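Local coordinates for uncharacterized protein (Bacteroides ovatus, PDB 4DQA) that is of unknown function but probably binds carbohydrate, pairing an E-set-type N-terminal beta domain with a concanavalin A-like lectin/glucanase domain, at residues 9-14 / 29-34; 111-116 / 129-134; 175-180 / 188-193; 201-206 / 215-220. All coordinates share one frame; numbering follows the deposited sequence. Where two conformers were deposited one is given.

In the fold
The four contacts fall into two pairs, one in each domain. Contacts 1 and 2 lie in the N-terminal beta domain with centres 10 Å apart; the ring of Phe-29 meets that of Phe-131, and Phe-11 packs on Met-113 and Ala-129. Contacts 3 and 4 lie in the concanavalin A-like domain with centres 9 Å apart, joined by neighbouring strands 187-190 and 203-208 and by the Arg-190 to Glu-205 salt bridge. Between the pairs the separation is large: the centres of contacts 1 and 3 are about 59 Å apart, and the nearest atoms of contacts 2 and 4 about 30 Å. None of the four includes a bound ligand, so no carbohydrate site can be assigned from them.

Contact 1 of 4, residues 9-14 / 29-34; sequences VYFESK and FDLVSR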
# COMPACT_ATOMS: atom_id res chain seq x y z
N VAL A 9 -37.96 -1.48 -17.44
CA VAL A 9 -36.63 -1.16 -17.93
C VAL A 9 -35.59 -1.58 -16.88
O VAL A 9 -35.81 -1.41 -15.69
CB VAL A 9 -36.53 0.34 -18.22
CG1 VAL A 9 -35.10 0.78 -18.45
CG2 VAL A 9 -37.40 0.68 -19.44
N TYR A 10 -34.49 -2.16 -17.35
CA TYR A 10 -33.45 -2.63 -16.46
C TYR A 10 -32.13 -2.74 -17.19
O TYR A 10 -32.06 -2.53 -18.40
CB TYR A 10 -33.84 -3.99 -15.84
CG TYR A 10 -33.81 -5.17 -16.78
CD1 TYR A 10 -34.81 -5.36 -17.73
CD2 TYR A 10 -32.80 -6.12 -16.69
CE1 TYR A 10 -34.78 -6.46 -18.58
CE2 TYR A 10 -32.76 -7.21 -17.54
CZ TYR A 10 -33.76 -7.38 -18.47
OH TYR A 10 -33.72 -8.46 -19.31
N PHE A 11 -31.08 -3.07 -16.45
CA PHE A 11 -29.78 -3.35 -17.04
C PHE A 11 -29.50 -4.86 -17.15
O PHE A 11 -29.61 -5.57 -16.18
CB PHE A 11 -28.69 -2.71 -16.18
CG PHE A 11 -28.61 -1.21 -16.31
CD1 PHE A 11 -28.21 -0.64 -17.49
CD2 PHE A 11 -28.88 -0.38 -15.22
CE1 PHE A 11 -28.09 0.73 -17.59
CE2 PHE A 11 -28.76 0.99 -15.32
CZ PHE A 11 -28.34 1.53 -16.52
N GLU A 12 -29.13 -5.30 -18.35
CA GLU A 12 -28.98 -6.74 -18.66
C GLU A 12 -27.76 -7.31 -17.98
O GLU A 12 -27.79 -8.43 -17.47
CB GLU A 12 -28.84 -6.91 -20.17
CG GLU A 12 -28.75 -8.34 -20.66
CD GLU A 12 -28.80 -8.39 -22.17
OE1 GLU A 12 -27.77 -8.11 -22.82
OE2 GLU A 12 -29.89 -8.67 -22.70
N SER A 13 -26.68 -6.54 -18.01
CA SER A 13 -25.45 -6.94 -17.34
C SER A 13 -25.21 -5.98 -16.19
O SER A 13 -25.18 -4.76 -16.37
CB SER A 13 -24.25 -6.92 -18.29
N LYS A 14 -25.07 -6.55 -15.00
CA LYS A 14 -24.96 -5.77 -13.78
C LYS A 14 -23.61 -5.07 -13.66
O LYS A 14 -23.57 -3.95 -13.19
CB LYS A 14 -25.16 -6.69 -12.57
CG LYS A 14 -25.15 -5.97 -11.23
CD LYS A 14 -25.06 -6.96 -10.06
CE LYS A 14 -25.09 -6.25 -8.69
NZ LYS A 14 -25.00 -7.20 -7.51
N PHE A 29 -17.13 4.72 -22.43
CA PHE A 29 -17.80 3.44 -22.52
C PHE A 29 -19.29 3.62 -22.82
O PHE A 29 -19.85 4.72 -22.68
CB PHE A 29 -17.57 2.61 -21.23
CG PHE A 29 -18.21 3.20 -19.99
CD1 PHE A 29 -19.50 2.87 -19.64
CD2 PHE A 29 -17.51 4.06 -19.17
CE1 PHE A 29 -20.09 3.39 -18.51
CE2 PHE A 29 -18.10 4.57 -18.03
CZ PHE A 29 -19.39 4.24 -17.71
N ASP A 30 -19.91 2.53 -23.25
CA ASP A 30 -21.29 2.51 -23.70
C ASP A 30 -22.20 2.18 -22.54
O ASP A 30 -21.89 1.31 -21.71
CB ASP A 30 -21.47 1.47 -24.81
CG ASP A 30 -20.71 1.83 -26.08
OD1 ASP A 30 -20.47 3.03 -26.33
OD2 ASP A 30 -20.36 0.91 -26.85
N LEU A 31 -23.32 2.88 -22.49
CA LEU A 31 -24.34 2.67 -21.48
C LEU A 31 -25.65 2.36 -22.18
O LEU A 31 -26.18 3.20 -22.94
CB LEU A 31 -24.49 3.91 -20.61
CG LEU A 31 -25.51 3.81 -19.49
CD1 LEU A 31 -25.06 2.76 -18.50
CD2 LEU A 31 -25.66 5.19 -18.86
N VAL A 32 -26.18 1.16 -21.92
CA VAL A 32 -27.40 0.66 -22.54
C VAL A 32 -28.29 -0.04 -21.51
O VAL A 32 -27.82 -0.90 -20.76
CB VAL A 32 -27.07 -0.33 -23.67
CG1 VAL A 32 -28.32 -0.90 -24.29
CG2 VAL A 32 -26.24 0.36 -24.75
N SER A 33 -29.56 0.33 -21.48
CA SER A 33 -30.56 -0.37 -20.71
C SER A 33 -31.48 -1.10 -21.66
O SER A 33 -31.38 -0.94 -22.88
CB SER A 33 -31.35 0.63 -19.86
OG SER A 33 -31.99 1.61 -20.65
N ARG A 34 -32.37 -1.93 -21.12
CA ARG A 34 -33.31 -2.69 -21.96
C ARG A 34 -34.67 -2.89 -21.31
O ARG A 34 -34.87 -2.63 -20.13
CB ARG A 34 -32.74 -4.06 -22.32
CG ARG A 34 -32.43 -4.96 -21.14
CD ARG A 34 -32.26 -6.39 -21.60
NE ARG A 34 -33.53 -6.96 -22.02
CZ ARG A 34 -33.69 -8.19 -22.49
NH1 ARG A 34 -32.65 -9.00 -22.61
NH2 ARG A 34 -34.90 -8.61 -22.83
O HOH W 1 -28.61 -3.69 -20.71
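Arg-34 and Glu-12 form a salt bridge in which NH1 of Arg-34 lies 2.8 Å from OE2 of Glu-12. The carboxylate oxygen sits close to the guanidinium plane, although the two flat groups are turned 73° apart. OE2 also has a hydrogen bond to Tyr-89, so this oxygen is gripped from two residues. Tyr-10 and Arg-34 lie side by side, with both CG atoms between backbone N and carbonyl carbon (chi1 72° and 60°). CG of Arg-34 stands over one face of the Tyr-10 ring, 4.0 Å from its centroid in a CH-pi contact, and the phenol OH of Tyr-10 lies over a guanidinium face, 3.1 Å from NE of Arg-34 at an angle too poor for a hydrogen bond. NE and NH2 of Arg-34 have hydrogen-bond partners just beyond the segments.

Beneath them Tyr-10 and Arg-34 are an antiparallel hydrogen-bonded pair, N to O 2.8 Å in each direction, so their CB atoms share a face. This pair joins strand 8-10 to strand 27-35 in a mixed sheet of the BT_3987-like N-terminal domain, which belongs to the E-set clan. Past it the backbones separate, and a water bridges Glu-12 N to Val-32 O.

Phe-11 turns to the domain interior. Its CD1 edge meets Val-32 O at 3.3 Å, and CE1 approaches Leu-31 CD1 at 3.8 Å. Ser-33 CB touches the same ring, while Ser-33 OG is hydrogen-bonded to Tyr-47. Beyond the two segments, Phe-11 and Leu-31 both pack on Tyr-47 of strand 43-49.

Contact 2 of 4, residues 111-116 / 129-134; sequences LPMRVH and AYFFFS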
# COMPACT_ATOMS: atom_id res chain seq x y z
N LEU A 111 -18.25 3.41 -10.66
CA LEU A 111 -19.24 4.38 -11.09
C LEU A 111 -20.56 3.62 -11.24
O LEU A 111 -20.70 2.80 -12.15
CB LEU A 111 -18.84 5.01 -12.44
CG LEU A 111 -19.87 5.98 -13.02
CD1 LEU A 111 -20.02 7.17 -12.13
CD2 LEU A 111 -19.47 6.41 -14.43
N PRO A 112 -21.52 3.88 -10.35
CA PRO A 112 -22.82 3.22 -10.44
C PRO A 112 -23.78 4.11 -11.19
O PRO A 112 -23.93 5.26 -10.81
CB PRO A 112 -23.24 3.07 -8.98
CG PRO A 112 -22.61 4.25 -8.29
CD PRO A 112 -21.35 4.59 -9.07
N MSE A 113 -24.35 3.60 -12.28
CA MSE A 113 -25.31 4.38 -13.06
C MSE A 113 -26.72 3.84 -12.87
O MSE A 113 -26.96 2.65 -12.99
CB MSE A 113 -24.96 4.28 -14.54
CG MSE A 113 -23.57 4.75 -14.92
SE MSE A 113 -23.36 6.66 -14.61
CE MSE A 113 -24.97 7.32 -15.34
N ARG A 114 -27.65 4.75 -12.61
CA ARG A 114 -29.05 4.41 -12.46
C ARG A 114 -29.79 4.70 -13.73
O ARG A 114 -29.51 5.69 -14.39
CB ARG A 114 -29.66 5.25 -11.34
CG ARG A 114 -31.10 4.90 -11.04
CD ARG A 114 -31.55 5.56 -9.77
NE ARG A 114 -30.99 4.96 -8.56
CZ ARG A 114 -31.56 3.98 -7.86
NH1 ARG A 114 -32.71 3.45 -8.29
NH2 ARG A 114 -31.00 3.54 -6.74
N VAL A 115 -30.74 3.83 -14.07
CA VAL A 115 -31.66 4.11 -15.16
C VAL A 115 -33.03 4.48 -14.59
O VAL A 115 -33.47 3.94 -13.56
CB VAL A 115 -31.75 2.93 -16.19
CG1 VAL A 115 -32.30 1.67 -15.52
CG2 VAL A 115 -32.60 3.32 -17.40
N HIS A 116 -33.71 5.39 -15.29
CA HIS A 116 -35.02 5.90 -14.96
C HIS A 116 -35.87 5.80 -16.24
O HIS A 116 -35.33 5.73 -17.35
CB HIS A 116 -34.95 7.38 -14.59
CG HIS A 116 -33.93 7.73 -13.56
ND1 HIS A 116 -34.14 7.59 -12.20
CD2 HIS A 116 -32.68 8.22 -13.69
CE1 HIS A 116 -33.05 7.96 -11.55
NE2 HIS A 116 -32.16 8.38 -12.43
N ALA A 129 -26.29 -0.11 -13.00
CA ALA A 129 -25.19 -0.76 -13.69
C ALA A 129 -23.91 -0.30 -12.99
O ALA A 129 -23.73 0.90 -12.73
CB ALA A 129 -25.17 -0.34 -15.16
N TYR A 130 -23.02 -1.25 -12.69
CA TYR A 130 -21.80 -0.95 -11.96
C TYR A 130 -20.59 -1.07 -12.86
O TYR A 130 -20.38 -2.10 -13.50
CB TYR A 130 -21.63 -1.89 -10.77
CG TYR A 130 -22.75 -1.86 -9.75
CD1 TYR A 130 -23.92 -2.57 -9.95
CD2 TYR A 130 -22.63 -1.13 -8.59
CE1 TYR A 130 -24.94 -2.55 -9.04
CE2 TYR A 130 -23.64 -1.11 -7.66
CZ TYR A 130 -24.81 -1.81 -7.90
OH TYR A 130 -25.85 -1.78 -6.98
N PHE A 131 -19.84 0.01 -12.98
CA PHE A 131 -18.64 0.03 -13.78
C PHE A 131 -17.45 0.18 -12.84
O PHE A 131 -17.37 1.14 -12.10
CB PHE A 131 -18.70 1.18 -14.77
CG PHE A 131 -19.88 1.06 -15.71
CD1 PHE A 131 -19.77 0.33 -16.90
CD2 PHE A 131 -21.09 1.61 -15.38
CE1 PHE A 131 -20.86 0.20 -17.75
CE2 PHE A 131 -22.19 1.49 -16.24
CZ PHE A 131 -22.07 0.77 -17.41
N PHE A 132 -16.55 -0.79 -12.88
CA PHE A 132 -15.44 -0.85 -11.95
C PHE A 132 -14.15 -0.49 -12.67
O PHE A 132 -13.93 -0.84 -13.84
CB PHE A 132 -15.35 -2.24 -11.34
CG PHE A 132 -16.54 -2.63 -10.54
CD1 PHE A 132 -16.70 -2.15 -9.26
CD2 PHE A 132 -17.50 -3.47 -11.04
CE1 PHE A 132 -17.78 -2.51 -8.50
CE2 PHE A 132 -18.60 -3.84 -10.29
CZ PHE A 132 -18.74 -3.35 -9.01
N PHE A 133 -13.29 0.24 -11.96
CA PHE A 133 -12.03 0.71 -12.53
C PHE A 133 -10.92 0.39 -11.55
O PHE A 133 -10.97 0.77 -10.38
CB PHE A 133 -12.10 2.22 -12.78
CG PHE A 133 -13.23 2.63 -13.64
CD1 PHE A 133 -14.50 2.81 -13.10
CD2 PHE A 133 -13.06 2.80 -15.01
CE1 PHE A 133 -15.57 3.18 -13.91
CE2 PHE A 133 -14.14 3.17 -15.81
CZ PHE A 133 -15.38 3.35 -15.26
N SER A 134 -9.94 -0.37 -12.01
CA SER A 134 -8.82 -0.71 -11.16
C SER A 134 -7.64 0.17 -11.55
O SER A 134 -7.41 0.45 -12.74
CB SER A 134 -8.48 -2.18 -11.30
OG SER A 134 -8.34 -2.55 -12.66
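Leu-111 and Phe-131 exchange backbone hydrogen bonds, Leu-111 N to Phe-131 O at 2.8 Å and Phe-131 N to Leu-111 O at 3.0 Å. The second is less regular, its donor standing 37° out of the carbonyl plane of Leu-111. Met-113 and Ala-129 make the next hydrogen-bonded pair, N to O 2.8 Å in each direction. Between them Pro-112 faces Tyr-130 as a non-hydrogen-bonded pair; its missing amide hydrogen costs no bond to 129-134, because a residue in such a pair turns its N away from that partner, and its CA makes a CA-H...O contact to Ala-129 O.

The strands are antiparallel, their axes 4.8 Å apart with N-to-C directions at 161°. They are strands 107-117 and 128-135, neighbours in a mixed sheet of the N-terminal beta domain.

On the face bearing Leu-111, Met-113, Ala-129 and Phe-131, packing is apolar. Met-113, deposited as selenomethionine, crosses Phe-131 at about a right angle, its CG 3.8 Å from Phe-131 CE2. CG of Met-113 lies anti to the carbonyl carbon (chi1 -58°), which sets it against the ring, while later bends lead the selenium end away. The edge of the Phe-131 ring meets Leu-111 O, CD2 lying 3.5 Å from it. Leu-111 CB lies at the edge of the Phe-133 ring, 4.0 Å from CE1. On the other face Pro-112 CB approaches Tyr-130 CD2.

Farther out, Phe-29 and Leu-31 of strand 27-35 pack against Phe-131, and Phe-18 meets the ring of Phe-133. Strand 43-49 borders the far side of strand 107-117 through backbone bonds from Arg-114 to Ser-48 and His-116 to Ser-46.

Contact 3 of 4, residues 175-180 / 188-193; sequences LDNNTI and ILRIGD
Asn-178 meets Ile-191 with CG anti to its own carbonyl carbon (chi1 -53°), on the side from which ND2 reaches Ile-191 O; its backbone N donates to the same oxygen, each bond 2.8 Å long and the two from opposite faces of that carbonyl plane. Ile-191 N returns a bond to Asn-178 O, completing an antiparallel hydrogen-bonded pair. The side-chain amide of Asn-178 accepts at OD1 from Leu-175 N and donates from ND2 to Leu-175 O, so its flat group is held at both ends.

Asn-177 carries CG anti to its backbone N (chi1 177°); its ND2 donates to Asp-193 OD1 at 3.0 Å, from above the carboxylate plane, and lies over a face of the Arg-190 guanidinium. Arg-190 NE is salt-bridged to Glu-205. Ile-180 N bonds Leu-189 O, and Ile-180 CD1 packs on Ile-191 CG1 at 3.7 Å.

Gly-192 has a positive phi of 88°; a CB here would fall 2.6 Å from Asp-176 O. The chain turns a corner at Ile-191, in the concanavalin A-like domain. The bonding is consistent with Asn-178 holding that corner, with Ile-191 O doubly satisfied, and Asn-177 tying down Asp-193 just after it, while Asp-193 and Glu-205 probably offset the charge of Arg-190.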
# COMPACT_ATOMS: atom_id res chain seq x y z
N LEU A 175 27.09 -10.08 4.06
CA LEU A 175 28.27 -10.21 4.89
C LEU A 175 27.86 -10.87 6.22
O LEU A 175 26.73 -11.34 6.35
CB LEU A 175 28.89 -8.82 5.10
CG LEU A 175 29.43 -8.22 3.79
CD1 LEU A 175 30.03 -6.84 4.01
CD2 LEU A 175 30.48 -9.10 3.10
N ASP A 176 28.76 -10.91 7.20
CA ASP A 176 28.47 -11.65 8.43
C ASP A 176 27.27 -11.09 9.19
O ASP A 176 26.53 -11.82 9.83
CB ASP A 176 29.67 -11.62 9.39
CG ASP A 176 30.76 -12.60 9.03
OD1 ASP A 176 30.54 -13.48 8.19
OD2 ASP A 176 31.86 -12.49 9.64
N ASN A 177 27.11 -9.76 9.14
CA ASN A 177 26.10 -9.05 9.92
C ASN A 177 25.72 -7.83 9.09
O ASN A 177 26.59 -6.99 8.82
CB ASN A 177 26.71 -8.69 11.28
CG ASN A 177 25.78 -7.90 12.15
OD1 ASN A 177 24.99 -7.09 11.68
ND2 ASN A 177 25.89 -8.13 13.46
N ASN A 178 24.45 -7.75 8.69
CA ASN A 178 23.94 -6.78 7.72
C ASN A 178 22.82 -5.97 8.38
O ASN A 178 21.78 -6.52 8.68
CB ASN A 178 23.40 -7.54 6.52
CG ASN A 178 24.42 -8.51 5.96
OD1 ASN A 178 25.30 -8.13 5.20
ND2 ASN A 178 24.31 -9.79 6.37
N THR A 179 23.06 -4.69 8.65
CA THR A 179 22.09 -3.86 9.36
C THR A 179 20.89 -3.52 8.50
O THR A 179 21.06 -3.01 7.39
CB THR A 179 22.75 -2.52 9.74
OG1 THR A 179 23.86 -2.77 10.57
CG2 THR A 179 21.79 -1.60 10.48
N ILE A 180 19.68 -3.77 9.00
CA ILE A 180 18.49 -3.20 8.36
C ILE A 180 18.18 -1.88 9.03
O ILE A 180 18.39 -0.83 8.44
CB ILE A 180 17.32 -4.15 8.36
CG1 ILE A 180 17.68 -5.40 7.55
CG2 ILE A 180 16.09 -3.47 7.68
CD1 ILE A 180 16.67 -6.52 7.71
N ILE A 188 17.65 -3.71 17.43
CA ILE A 188 18.05 -3.60 16.04
C ILE A 188 17.60 -4.85 15.25
O ILE A 188 17.64 -5.97 15.76
CB ILE A 188 19.57 -3.32 15.94
CG1 ILE A 188 19.97 -2.83 14.54
CG2 ILE A 188 20.36 -4.55 16.32
CD1 ILE A 188 21.37 -2.25 14.45
N LEU A 189 17.12 -4.61 14.04
CA LEU A 189 16.78 -5.66 13.10
C LEU A 189 17.89 -5.76 12.08
O LEU A 189 18.29 -4.76 11.45
CB LEU A 189 15.44 -5.36 12.43
CG LEU A 189 14.93 -6.38 11.42
CD1 LEU A 189 14.57 -7.66 12.14
CD2 LEU A 189 13.72 -5.82 10.67
N ARG A 190 18.44 -6.97 11.97
CA ARG A 190 19.57 -7.21 11.08
C ARG A 190 19.42 -8.57 10.42
O ARG A 190 18.51 -9.34 10.73
CB ARG A 190 20.88 -7.16 11.87
CG ARG A 190 21.03 -8.24 12.91
CD ARG A 190 22.21 -7.97 13.85
NE ARG A 190 22.43 -9.04 14.81
CZ ARG A 190 23.18 -8.92 15.91
NH1 ARG A 190 23.78 -7.76 16.18
NH2 ARG A 190 23.30 -9.93 16.73
N ILE A 191 20.32 -8.84 9.47
CA ILE A 191 20.41 -10.18 8.89
C ILE A 191 21.81 -10.65 9.19
O ILE A 191 22.80 -10.04 8.75
CB ILE A 191 20.19 -10.20 7.37
CG1 ILE A 191 18.95 -9.37 6.99
CG2 ILE A 191 20.02 -11.64 6.94
CD1 ILE A 191 18.79 -9.16 5.50
N GLY A 192 21.90 -11.71 9.98
CA GLY A 192 23.17 -12.32 10.32
C GLY A 192 23.90 -11.78 11.52
O GLY A 192 23.83 -10.60 11.84
N ASP A 193 24.60 -12.68 12.20
CA ASP A 193 25.69 -12.26 13.09
C ASP A 193 26.74 -13.36 13.08
O ASP A 193 27.10 -13.93 14.12
CB ASP A 193 25.19 -11.98 14.50
CG ASP A 193 26.27 -11.37 15.38
OD1 ASP A 193 27.06 -10.54 14.86
OD2 ASP A 193 26.34 -11.71 16.57

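Contact 4 of 4, residues 201-206 / 215-220; sequences KDYLEV and TKPLLT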
# COMPACT_ATOMS: atom_id res chain seq x y z
N LYS A 201 24.73 -15.86 8.32
CA LYS A 201 24.81 -14.55 7.68
C LYS A 201 23.53 -14.10 7.01
O LYS A 201 23.30 -12.92 6.81
CB LYS A 201 25.91 -14.55 6.62
CG LYS A 201 25.62 -15.49 5.44
CD LYS A 201 26.78 -15.58 4.43
CE LYS A 201 26.42 -16.61 3.32
NZ LYS A 201 27.47 -16.80 2.26
N ASP A 202 22.69 -15.08 6.65
CA ASP A 202 21.48 -14.82 5.90
C ASP A 202 20.19 -15.04 6.70
O ASP A 202 19.08 -15.11 6.12
CB ASP A 202 21.48 -15.60 4.55
CG ASP A 202 21.90 -17.06 4.67
OD1 ASP A 202 22.04 -17.61 5.79
OD2 ASP A 202 22.16 -17.70 3.61
N TYR A 203 20.31 -15.06 8.03
CA TYR A 203 19.16 -15.25 8.92
C TYR A 203 18.74 -13.94 9.58
O TYR A 203 19.54 -13.30 10.27
CB TYR A 203 19.48 -16.29 9.99
CG TYR A 203 19.25 -17.71 9.55
CD1 TYR A 203 19.75 -18.17 8.34
CD2 TYR A 203 18.53 -18.59 10.33
CE1 TYR A 203 19.52 -19.48 7.91
CE2 TYR A 203 18.31 -19.89 9.91
CZ TYR A 203 18.82 -20.32 8.71
OH TYR A 203 18.60 -21.62 8.29
N LEU A 204 17.50 -13.55 9.36
CA LEU A 204 16.94 -12.40 10.04
C LEU A 204 16.93 -12.57 11.54
O LEU A 204 16.62 -13.63 12.06
CB LEU A 204 15.48 -12.20 9.65
CG LEU A 204 15.16 -11.44 8.40
CD1 LEU A 204 13.67 -11.60 8.16
CD2 LEU A 204 15.52 -9.96 8.57
N GLU A 205 17.25 -11.50 12.24
CA GLU A 205 17.44 -11.54 13.67
C GLU A 205 17.13 -10.20 14.27
O GLU A 205 17.43 -9.16 13.69
CB GLU A 205 18.90 -11.90 13.99
CG GLU A 205 19.25 -11.95 15.46
CD GLU A 205 20.68 -12.43 15.70
OE1 GLU A 205 21.64 -11.80 15.18
OE2 GLU A 205 20.85 -13.44 16.42
N VAL A 206 16.52 -10.22 15.46
CA VAL A 206 16.45 -9.05 16.29
C VAL A 206 17.43 -9.15 17.45
O VAL A 206 17.58 -10.20 18.07
CB VAL A 206 15.01 -8.76 16.76
CG1 VAL A 206 14.46 -9.89 17.54
CG2 VAL A 206 14.99 -7.51 17.60
N THR A 215 14.34 -19.21 11.21
CA THR A 215 14.88 -20.56 11.02
C THR A 215 15.07 -20.97 9.55
O THR A 215 15.32 -22.13 9.25
CB THR A 215 14.00 -21.58 11.79
OG1 THR A 215 12.65 -21.46 11.36
CG2 THR A 215 14.04 -21.31 13.29
N LYS A 216 14.99 -19.99 8.64
CA LYS A 216 15.21 -20.19 7.21
C LYS A 216 16.01 -18.99 6.69
O LYS A 216 15.80 -17.91 7.19
CB LYS A 216 13.87 -20.23 6.47
CG LYS A 216 12.91 -21.28 6.98
CD LYS A 216 11.62 -21.25 6.18
CE LYS A 216 10.75 -20.08 6.57
NZ LYS A 216 9.90 -20.35 7.77
N PRO A 217 16.87 -19.19 5.65
CA PRO A 217 17.61 -18.05 5.09
C PRO A 217 16.81 -17.22 4.09
O PRO A 217 15.83 -17.70 3.51
CB PRO A 217 18.79 -18.72 4.38
CG PRO A 217 18.23 -20.07 3.95
CD PRO A 217 17.29 -20.47 5.04
N LEU A 218 17.23 -15.97 3.92
CA LEU A 218 16.79 -15.16 2.80
C LEU A 218 17.74 -15.36 1.63
O LEU A 218 18.95 -15.59 1.81
CB LEU A 218 16.78 -13.67 3.15
CG LEU A 218 15.88 -13.27 4.29
CD1 LEU A 218 15.96 -11.76 4.48
CD2 LEU A 218 14.43 -13.69 3.99
N LEU A 219 17.19 -15.29 0.43
CA LEU A 219 17.97 -15.25 -0.80
C LEU A 219 18.40 -13.83 -1.14
O LEU A 219 17.81 -12.85 -0.68
CB LEU A 219 17.12 -15.77 -1.97
CG LEU A 219 16.75 -17.25 -2.00
CD1 LEU A 219 15.58 -17.45 -2.98
CD2 LEU A 219 17.90 -18.07 -2.44
N THR A 220 19.43 -13.74 -1.97
CA THR A 220 19.80 -12.48 -2.61
C THR A 220 18.93 -12.26 -3.85
O THR A 220 18.29 -13.18 -4.37
CB THR A 220 21.27 -12.46 -3.09
OG1 THR A 220 21.46 -13.46 -4.12
CG2 THR A 220 22.23 -12.72 -1.95
O HOH W 2 16.36 -15.15 7.17
O HOH W 3 21.26 -16.70 1.28
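Asp-202 and Leu-218 supply the direct hydrogen bond of this contact: Leu-218 N donates to Asp-202 O at 3.0 Å, with an N-H...O angle of 169°. That carbonyl also receives a CA-H...O contact from Pro-217 CA.

Two waters add to the polar link. The first donates to Asp-202 O and Lys-216 O and accepts from Leu-204 N, tying three backbone groups together; the second donates to Asp-202 OD2, 2.7 Å away, and to Leu-218 O.

Packing engages Tyr-203, whose ring lies against the backbone of 215-217. Lys-216 C stands 3.7 Å above one ring face, offset toward the rim, and CE2 of Tyr-203 approaches Thr-215 C at 3.4 Å. Pro-217 lies alongside Tyr-203, its CB 3.7 Å from Tyr-203 CE1. The same CB touches Asp-202 CG at 3.5 Å, the carboxylate having been set there by chi1 46°, between the backbone N and the carbonyl carbon. Deeper in, Leu-204 CG meets Leu-218 CD1 at 4.0 Å, with Leu-204 also on Val-226 and Ile-239.

One backbone bond, two water bridges and side-chain packing thus join the loop between strands 212-213 and 223-231 to the corner at 201-202 and the strand that follows it, in a beta-rich concanavalin A-like domain.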